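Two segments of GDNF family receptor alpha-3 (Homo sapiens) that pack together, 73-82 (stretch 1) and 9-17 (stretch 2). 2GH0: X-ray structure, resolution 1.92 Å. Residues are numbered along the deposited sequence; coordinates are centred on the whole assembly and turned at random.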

# COMPACT_ATOMS: atom_id res chain seq x y z
N ASN C 73 -29.57 -32.00 31.55
CA ASN C 73 -30.50 -30.91 31.19
C ASN C 73 -29.83 -29.77 30.40
O ASN C 73 -30.41 -28.69 30.26
CB ASN C 73 -31.22 -30.35 32.43
CG ASN C 73 -32.12 -31.41 33.16
OD1 ASN C 73 -32.60 -32.40 32.56
ND2 ASN C 73 -32.33 -31.19 34.46
N ASP C 74 -28.64 -30.02 29.84
CA ASP C 74 -27.88 -28.97 29.15
C ASP C 74 -28.10 -29.14 27.63
O ASP C 74 -27.26 -29.72 26.93
CB ASP C 74 -26.40 -29.05 29.51
CG ASP C 74 -25.59 -27.87 28.97
OD1 ASP C 74 -26.13 -27.10 28.13
OD2 ASP C 74 -24.42 -27.70 29.43
N ARG C 75 -29.24 -28.64 27.15
CA ARG C 75 -29.63 -28.88 25.77
C ARG C 75 -28.74 -28.14 24.79
O ARG C 75 -28.53 -28.61 23.67
CB ARG C 75 -31.12 -28.55 25.52
CG ARG C 75 -32.13 -29.42 26.33
CD ARG C 75 -33.53 -29.41 25.71
NE ARG C 75 -34.43 -30.46 26.25
CZ ARG C 75 -35.30 -31.17 25.51
NH1 ARG C 75 -35.40 -30.95 24.19
NH2 ARG C 75 -36.08 -32.11 26.07
N GLY C 76 -28.20 -27.00 25.21
CA GLY C 76 -27.21 -26.24 24.40
C GLY C 76 -25.97 -27.07 24.10
O GLY C 76 -25.51 -27.18 22.93
N CYS C 77 -25.42 -27.71 25.14
CA CYS C 77 -24.28 -28.63 24.93
C CYS C 77 -24.63 -29.78 24.01
O CYS C 77 -23.89 -30.12 23.06
CB CYS C 77 -23.79 -29.13 26.31
SG CYS C 77 -22.37 -30.19 26.34
N GLY C 78 -25.78 -30.41 24.27
CA GLY C 78 -26.14 -31.55 23.44
C GLY C 78 -26.34 -31.17 22.00
O GLY C 78 -26.04 -31.97 21.12
N GLU C 79 -26.91 -29.99 21.76
CA GLU C 79 -27.15 -29.49 20.41
C GLU C 79 -25.81 -29.19 19.74
O GLU C 79 -25.62 -29.50 18.58
CB GLU C 79 -28.01 -28.22 20.40
CG GLU C 79 -28.35 -27.69 19.03
CD GLU C 79 -29.26 -26.44 19.04
OE1 GLU C 79 -29.64 -25.98 20.15
OE2 GLU C 79 -29.58 -25.92 17.95
N ARG C 80 -24.89 -28.57 20.46
CA ARG C 80 -23.53 -28.38 19.90
C ARG C 80 -22.93 -29.72 19.50
O ARG C 80 -22.50 -29.90 18.36
CB ARG C 80 -22.62 -27.70 20.92
CG ARG C 80 -21.17 -27.76 20.49
CD ARG C 80 -20.30 -26.94 21.38
NE ARG C 80 -19.24 -26.65 20.47
CZ ARG C 80 -19.05 -25.51 19.83
NH1 ARG C 80 -19.75 -24.39 20.10
NH2 ARG C 80 -18.06 -25.49 19.00
N ARG C 81 -22.97 -30.69 20.41
CA ARG C 81 -22.40 -32.02 20.11
C ARG C 81 -23.04 -32.66 18.92
O ARG C 81 -22.33 -33.20 18.04
CB ARG C 81 -22.60 -32.99 21.27
CG ARG C 81 -21.89 -34.30 21.11
CD ARG C 81 -21.94 -35.05 22.45
NE ARG C 81 -23.34 -35.33 22.81
CZ ARG C 81 -23.71 -35.68 24.03
NH1 ARG C 81 -22.80 -35.78 25.03
NH2 ARG C 81 -24.99 -35.93 24.26
N ARG C 82 -24.37 -32.59 18.83
CA ARG C 82 -25.12 -33.20 17.69
C ARG C 82 -24.84 -32.51 16.33
O ARG C 82 -25.00 -33.11 15.24
CB ARG C 82 -26.64 -33.13 18.03
CG ARG C 82 -27.52 -34.00 17.19
CD ARG C 82 -28.99 -33.83 17.63
NE ARG C 82 -29.53 -32.50 17.45
CZ ARG C 82 -29.89 -32.01 16.27
NH1 ARG C 82 -29.74 -32.77 15.17
NH2 ARG C 82 -30.37 -30.78 16.15
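Stretch 2 (9-17) SDLCLKFAM

Stretch 2 is helical from Leu-11 to Met-17, with phi from -77° to -55° and psi from -50° to -25°, and its N-to-C direction lies 42° from that of helix 75-82. The axes approach to 9.3 Å; the nearest CA atoms across the stretches are those of Cys-77 and Cys-12, 6.1 Å apart.

Both helices open with an aspartate N-cap. Asp-10 (phi/psi -79/169, chi1 63°, p) accepts from Leu-13 N through OD2 at 2.8 Å and 163°, as Asp-74 OD1 accepts from Cys-77 N at 3.1 Å and 166°. The caps also touch each other, Asp-10 CB lying 3.7 Å from Asp-74 OD2. Asp-10 CG also lies 3.7 Å from Cys-77 CB.

Sulfur contact marks the close approach. Cys-12 SG (chi1 -76°, m) lies 3.5 Å from Cys-77 SG, too far for a disulfide between them; each cysteine is bonded covalently elsewhere in the structure. Arg-81 CB adds a contact to Cys-12 SG at 4.0 Å.

The remaining packing is against Arg-80, extended with chi1 to chi3 all t. Its CD is 3.7 Å from Cys-12 CB and 3.6 Å from Leu-13 N. Leu-13 CD1 covers one guanidinium face, 3.8 Å from Arg-80 NH1, while Ala-16 CB approaches Arg-80 NH2 obliquely at 3.4 Å. No hydrogen bond crosses between the stretches, which bury 357 Å² in total.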

# COMPACT_ATOMS: atom_id res chain seq x y z
N SER C 9 -18.81 -22.12 30.54
CA SER C 9 -18.88 -22.79 29.23
C SER C 9 -19.06 -24.29 29.42
O SER C 9 -18.49 -24.87 30.35
CB SER C 9 -17.58 -22.53 28.48
OG SER C 9 -17.57 -21.19 28.05
N ASP C 10 -19.80 -24.93 28.53
CA ASP C 10 -19.95 -26.37 28.62
C ASP C 10 -18.70 -27.05 28.05
O ASP C 10 -17.84 -26.40 27.45
CB ASP C 10 -21.20 -26.84 27.90
CG ASP C 10 -21.18 -26.54 26.39
OD1 ASP C 10 -22.02 -25.76 25.88
OD2 ASP C 10 -20.35 -27.12 25.68
N LEU C 11 -18.59 -28.35 28.28
CA LEU C 11 -17.34 -29.03 27.92
C LEU C 11 -17.26 -29.27 26.42
O LEU C 11 -16.18 -29.38 25.88
CB LEU C 11 -17.18 -30.37 28.67
CG LEU C 11 -17.02 -30.15 30.19
CD1 LEU C 11 -16.65 -31.44 30.88
CD2 LEU C 11 -15.96 -29.12 30.47
N CYS C 12 -18.39 -29.36 25.74
CA CYS C 12 -18.31 -29.47 24.27
C CYS C 12 -17.64 -28.21 23.66
O CYS C 12 -16.79 -28.33 22.81
CB CYS C 12 -19.68 -29.72 23.67
SG CYS C 12 -20.13 -31.48 23.96
N LEU C 13 -18.00 -27.04 24.16
CA LEU C 13 -17.37 -25.78 23.74
C LEU C 13 -15.89 -25.82 24.13
O LEU C 13 -15.04 -25.49 23.32
CB LEU C 13 -18.06 -24.55 24.37
CG LEU C 13 -17.43 -23.18 24.04
CD1 LEU C 13 -17.18 -22.98 22.52
CD2 LEU C 13 -18.27 -22.03 24.57
N LYS C 14 -15.59 -26.15 25.39
CA LYS C 14 -14.18 -26.24 25.81
C LYS C 14 -13.34 -27.18 24.93
O LYS C 14 -12.18 -26.84 24.55
CB LYS C 14 -14.07 -26.59 27.29
CG LYS C 14 -14.52 -25.48 28.21
CD LYS C 14 -14.39 -25.98 29.67
CE LYS C 14 -14.83 -24.95 30.72
NZ LYS C 14 -14.08 -25.18 32.05
N PHE C 15 -13.85 -28.37 24.63
CA PHE C 15 -13.10 -29.27 23.73
C PHE C 15 -12.93 -28.80 22.29
O PHE C 15 -11.91 -29.10 21.66
CB PHE C 15 -13.64 -30.69 23.77
CG PHE C 15 -13.22 -31.43 25.02
CD1 PHE C 15 -14.09 -31.53 26.11
CD2 PHE C 15 -11.96 -32.00 25.08
CE1 PHE C 15 -13.72 -32.19 27.29
CE2 PHE C 15 -11.55 -32.66 26.26
CZ PHE C 15 -12.43 -32.75 27.37
N ALA C 16 -13.93 -28.10 21.76
CA ALA C 16 -13.79 -27.42 20.45
C ALA C 16 -12.62 -26.47 20.55
O ALA C 16 -11.78 -26.40 19.68
CB ALA C 16 -15.08 -26.65 20.08
N MET C 17 -12.57 -25.72 21.62
CA MET C 17 -11.49 -24.74 21.76
C MET C 17 -10.09 -25.34 21.99
O MET C 17 -9.07 -24.74 21.57
CB MET C 17 -11.88 -23.72 22.83
CG MET C 17 -13.11 -22.87 22.38
SD MET C 17 -12.91 -22.00 20.80
CE MET C 17 -13.65 -23.08 19.62